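Long-range contact in translation initiation factor eIF2B, subunit delta (PDB 1T5O), which probably interconverts 5-methylthioribose 1-phosphate and 5-methylthioribulose 1-phosphate, an isomerase step in methionine biosynthesis: residues 140-145 with 175-180. Residues are numbered along the deposited sequence; the frame is centred on the assembly and turned at random.
Sequences GAELLE and VEQGKE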
ATOM      1  N   GLY A 140      23.903  -6.273 -15.600  1.00 22.29           N
ATOM      2  CA  GLY A 140      23.177  -6.587 -14.379  1.00 20.81           C
ATOM      3  C   GLY A 140      23.004  -8.069 -14.124  1.00 22.79           C
ATOM      4  O   GLY A 140      23.032  -8.499 -12.963  1.00 21.71           O
ATOM      5  N   ALA A 141      22.815  -8.859 -15.189  1.00 21.39           N
ATOM      6  CA  ALA A 141      22.628 -10.304 -15.047  1.00 22.46           C
ATOM      7  C   ALA A 141      23.765 -10.965 -14.275  1.00 24.10           C
ATOM      8  O   ALA A 141      23.576 -12.000 -13.642  1.00 25.28           O
ATOM      9  CB  ALA A 141      22.470 -10.978 -16.457  1.00 22.87           C
ATOM     10  N   GLU A 142      24.958 -10.394 -14.361  1.00 25.03           N
ATOM     11  CA  GLU A 142      26.109 -10.918 -13.646  1.00 27.31           C
ATOM     12  C   GLU A 142      25.917 -10.846 -12.123  1.00 27.69           C
ATOM     13  O   GLU A 142      26.657 -11.505 -11.372  1.00 26.41           O
ATOM     14  CB  GLU A 142      27.387 -10.148 -14.038  1.00 31.00           C
ATOM     15  CG  GLU A 142      27.880 -10.434 -15.476  1.00 33.54           C
ATOM     16  CD  GLU A 142      27.984 -11.935 -15.756  1.00 39.18           C
ATOM     17  OE1 GLU A 142      28.848 -12.592 -15.138  1.00 41.57           O
ATOM     18  OE2 GLU A 142      27.186 -12.463 -16.570  1.00 38.97           O
ATOM     19  N   LEU A 143      24.940 -10.048 -11.674  1.00 24.56           N
ATOM     20  CA  LEU A 143      24.636  -9.899 -10.233  1.00 25.86           C
ATOM     21  C   LEU A 143      23.537 -10.862  -9.783  1.00 24.53           C
ATOM     22  O   LEU A 143      23.131 -10.888  -8.625  1.00 24.93           O
ATOM     23  CB  LEU A 143      24.167  -8.470  -9.929  1.00 23.83           C
ATOM     24  CG  LEU A 143      25.136  -7.384 -10.359  1.00 25.99           C
ATOM     25  CD1 LEU A 143      24.469  -6.016 -10.170  1.00 22.33           C
ATOM     26  CD2 LEU A 143      26.415  -7.491  -9.585  1.00 23.06           C
ATOM     27  N   LEU A 144      23.040 -11.645 -10.716  1.00 22.65           N
ATOM     28  CA  LEU A 144      21.983 -12.572 -10.401  1.00 24.38           C
ATOM     29  C   LEU A 144      22.521 -14.001 -10.526  1.00 25.58           C
ATOM     30  O   LEU A 144      23.298 -14.309 -11.442  1.00 25.47           O
ATOM     31  CB  LEU A 144      20.824 -12.327 -11.375  1.00 24.35           C
ATOM     32  CG  LEU A 144      19.514 -11.710 -10.869  1.00 27.84           C
ATOM     33  CD1 LEU A 144      19.722 -10.847  -9.656  1.00 24.38           C
ATOM     34  CD2 LEU A 144      18.840 -10.970 -12.017  1.00 25.75           C
ATOM     35  N   GLU A 145      22.098 -14.858  -9.603  1.00 26.51           N
ATOM     36  CA  GLU A 145      22.503 -16.255  -9.583  1.00 28.61           C
ATOM     37  C   GLU A 145      21.293 -17.175  -9.792  1.00 29.84           C
ATOM     38  O   GLU A 145      20.130 -16.813  -9.538  1.00 26.46           O
ATOM     39  CB  GLU A 145      23.206 -16.582  -8.254  1.00 29.83           C
ATOM     40  CG  GLU A 145      24.632 -15.963  -8.097  1.00 33.75           C
ATOM     41  CD  GLU A 145      24.639 -14.439  -7.836  1.00 33.96           C
ATOM     42  OE1 GLU A 145      23.993 -14.012  -6.871  1.00 36.30           O
ATOM     43  OE2 GLU A 145      25.291 -13.667  -8.583  1.00 35.18           O
ATOM     44  N   VAL A 175      17.463 -14.647 -17.112  1.00 25.66           N
ATOM     45  CA  VAL A 175      16.618 -15.772 -17.507  1.00 27.17           C
ATOM     46  C   VAL A 175      17.142 -16.316 -18.845  1.00 29.61           C
ATOM     47  O   VAL A 175      17.223 -17.524 -19.038  1.00 28.98           O
ATOM     48  CB  VAL A 175      15.131 -15.328 -17.622  1.00 27.75           C
ATOM     49  CG1 VAL A 175      14.279 -16.397 -18.331  1.00 27.80           C
ATOM     50  CG2 VAL A 175      14.572 -15.084 -16.219  1.00 27.48           C
ATOM     51  N   GLU A 176      17.519 -15.413 -19.750  1.00 30.66           N
ATOM     52  CA  GLU A 176      18.060 -15.786 -21.047  1.00 33.18           C
ATOM     53  C   GLU A 176      19.332 -16.637 -20.888  1.00 33.44           C
ATOM     54  O   GLU A 176      19.602 -17.519 -21.712  1.00 33.73           O
ATOM     55  CB  GLU A 176      18.359 -14.522 -21.846  1.00 35.76           C
ATOM     56  CG  GLU A 176      18.866 -14.756 -23.247  1.00 39.40           C
ATOM     57  CD  GLU A 176      18.801 -13.499 -24.098  1.00 40.82           C
ATOM     58  OE1 GLU A 176      19.308 -12.444 -23.667  1.00 42.30           O
ATOM     59  OE2 GLU A 176      18.239 -13.566 -25.206  1.00 43.63           O
ATOM     60  N   GLN A 177      20.109 -16.385 -19.840  1.00 30.66           N
ATOM     61  CA  GLN A 177      21.322 -17.158 -19.593  1.00 31.44           C
ATOM     62  C   GLN A 177      21.003 -18.540 -19.019  1.00 31.40           C
ATOM     63  O   GLN A 177      21.911 -19.323 -18.753  1.00 31.68           O
ATOM     64  CB  GLN A 177      22.242 -16.441 -18.596  1.00 31.97           C
ATOM     65  CG  GLN A 177      22.760 -15.115 -19.054  1.00 33.42           C
ATOM     66  CD  GLN A 177      23.566 -14.429 -17.969  1.00 35.92           C
ATOM     67  OE1 GLN A 177      23.064 -14.178 -16.861  1.00 36.85           O
ATOM     68  NE2 GLN A 177      24.820 -14.124 -18.270  1.00 36.87           N
ATOM     69  N   GLY A 178      19.725 -18.824 -18.794  1.00 31.00           N
ATOM     70  CA  GLY A 178      19.338 -20.115 -18.257  1.00 32.53           C
ATOM     71  C   GLY A 178      19.304 -20.153 -16.734  1.00 33.59           C
ATOM     72  O   GLY A 178      19.196 -21.230 -16.131  1.00 31.79           O
ATOM     73  N   LYS A 179      19.416 -18.983 -16.104  1.00 32.10           N
ATOM     74  CA  LYS A 179      19.361 -18.916 -14.644  1.00 31.80           C
ATOM     75  C   LYS A 179      17.896 -18.914 -14.283  1.00 31.05           C
ATOM     76  O   LYS A 179      17.120 -18.225 -14.915  1.00 32.41           O
ATOM     77  CB  LYS A 179      20.001 -17.616 -14.126  1.00 29.14           C
ATOM     78  CG  LYS A 179      21.502 -17.565 -14.299  1.00 29.80           C
ATOM     79  CD  LYS A 179      22.080 -16.156 -14.080  1.00 27.11           C
ATOM     80  CE  LYS A 179      23.604 -16.208 -14.077  1.00 27.84           C
ATOM     81  NZ  LYS A 179      24.215 -14.843 -13.980  1.00 27.18           N
ATOM     82  N   GLU A 180      17.506 -19.688 -13.282  1.00 30.62           N
ATOM     83  CA  GLU A 180      16.116 -19.695 -12.878  1.00 31.48           C
ATOM     84  C   GLU A 180      15.979 -18.487 -11.946  1.00 29.14           C
ATOM     85  O   GLU A 180      16.673 -18.393 -10.932  1.00 28.61           O
ATOM     86  CB  GLU A 180      15.779 -21.010 -12.156  1.00 33.68           C
ATOM     87  CG  GLU A 180      15.503 -20.923 -10.658  1.00 42.90           C
ATOM     88  CD  GLU A 180      14.019 -20.885 -10.317  1.00 46.85           C
ATOM     89  OE1 GLU A 180      13.250 -21.693 -10.873  1.00 50.41           O
ATOM     90  OE2 GLU A 180      13.620 -20.052  -9.474  1.00 53.02           O
TER
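The ammonium group of Lys179 holds this contact together, gripping three carbonyl-type oxygens. Lys179 NZ donates to Leu144 O at 2.8 Å, nearly along the C=O direction (160°) and in the carbonyl plane. Lys179 NZ also donates to Ala141 O at 2.9 Å, but from above that carbonyl's plane. The third bond, 3.2 Å from Lys179 NZ to Gln177 OE1, stays within 175-180 and ties the two side chains into one unit. Beyond CG the lysine chain is fully extended, and its CD and CE run alongside Leu144 O.

Gln177 adds a second layer. Gln177 OE1 sits 3.3 Å from Ala141 CB. Gln177 NE2 makes a weak hydrogen bond of 3.4 Å to Glu142 OE2, with the amide and carboxylate planes 78° apart. The Glu142 chain bends at chi2 and brings its end back toward Gln177. The carboxylate lies near the lysine charge without touching it, which probably adds a modest electrostatic attraction.

Backbone turns position both partners. A type I beta turn from Ala141 to Leu144 presents the two carbonyls to the lysine; Ala141 O also accepts from Leu144 N. On the other side a Schellman motif ends helix 167-176, with Gly178 at positive phi (90°). An alanine at Lys179 would remove the ammonium and would probably loosen the link between these two turns.

This is structural packing away from the annotated sites, joining the exits of helices 111-141 and 167-176. Leu144 is buried against Val170 and Ala174 of helix 167-176 and against Ile230 of strand 228-231. Glu145 forms a salt bridge with Lys228, and Glu180 with Arg182. From here the chain enters the neighbouring parallel strands 149-152 and 182-186 of the Rossmann-like sheet.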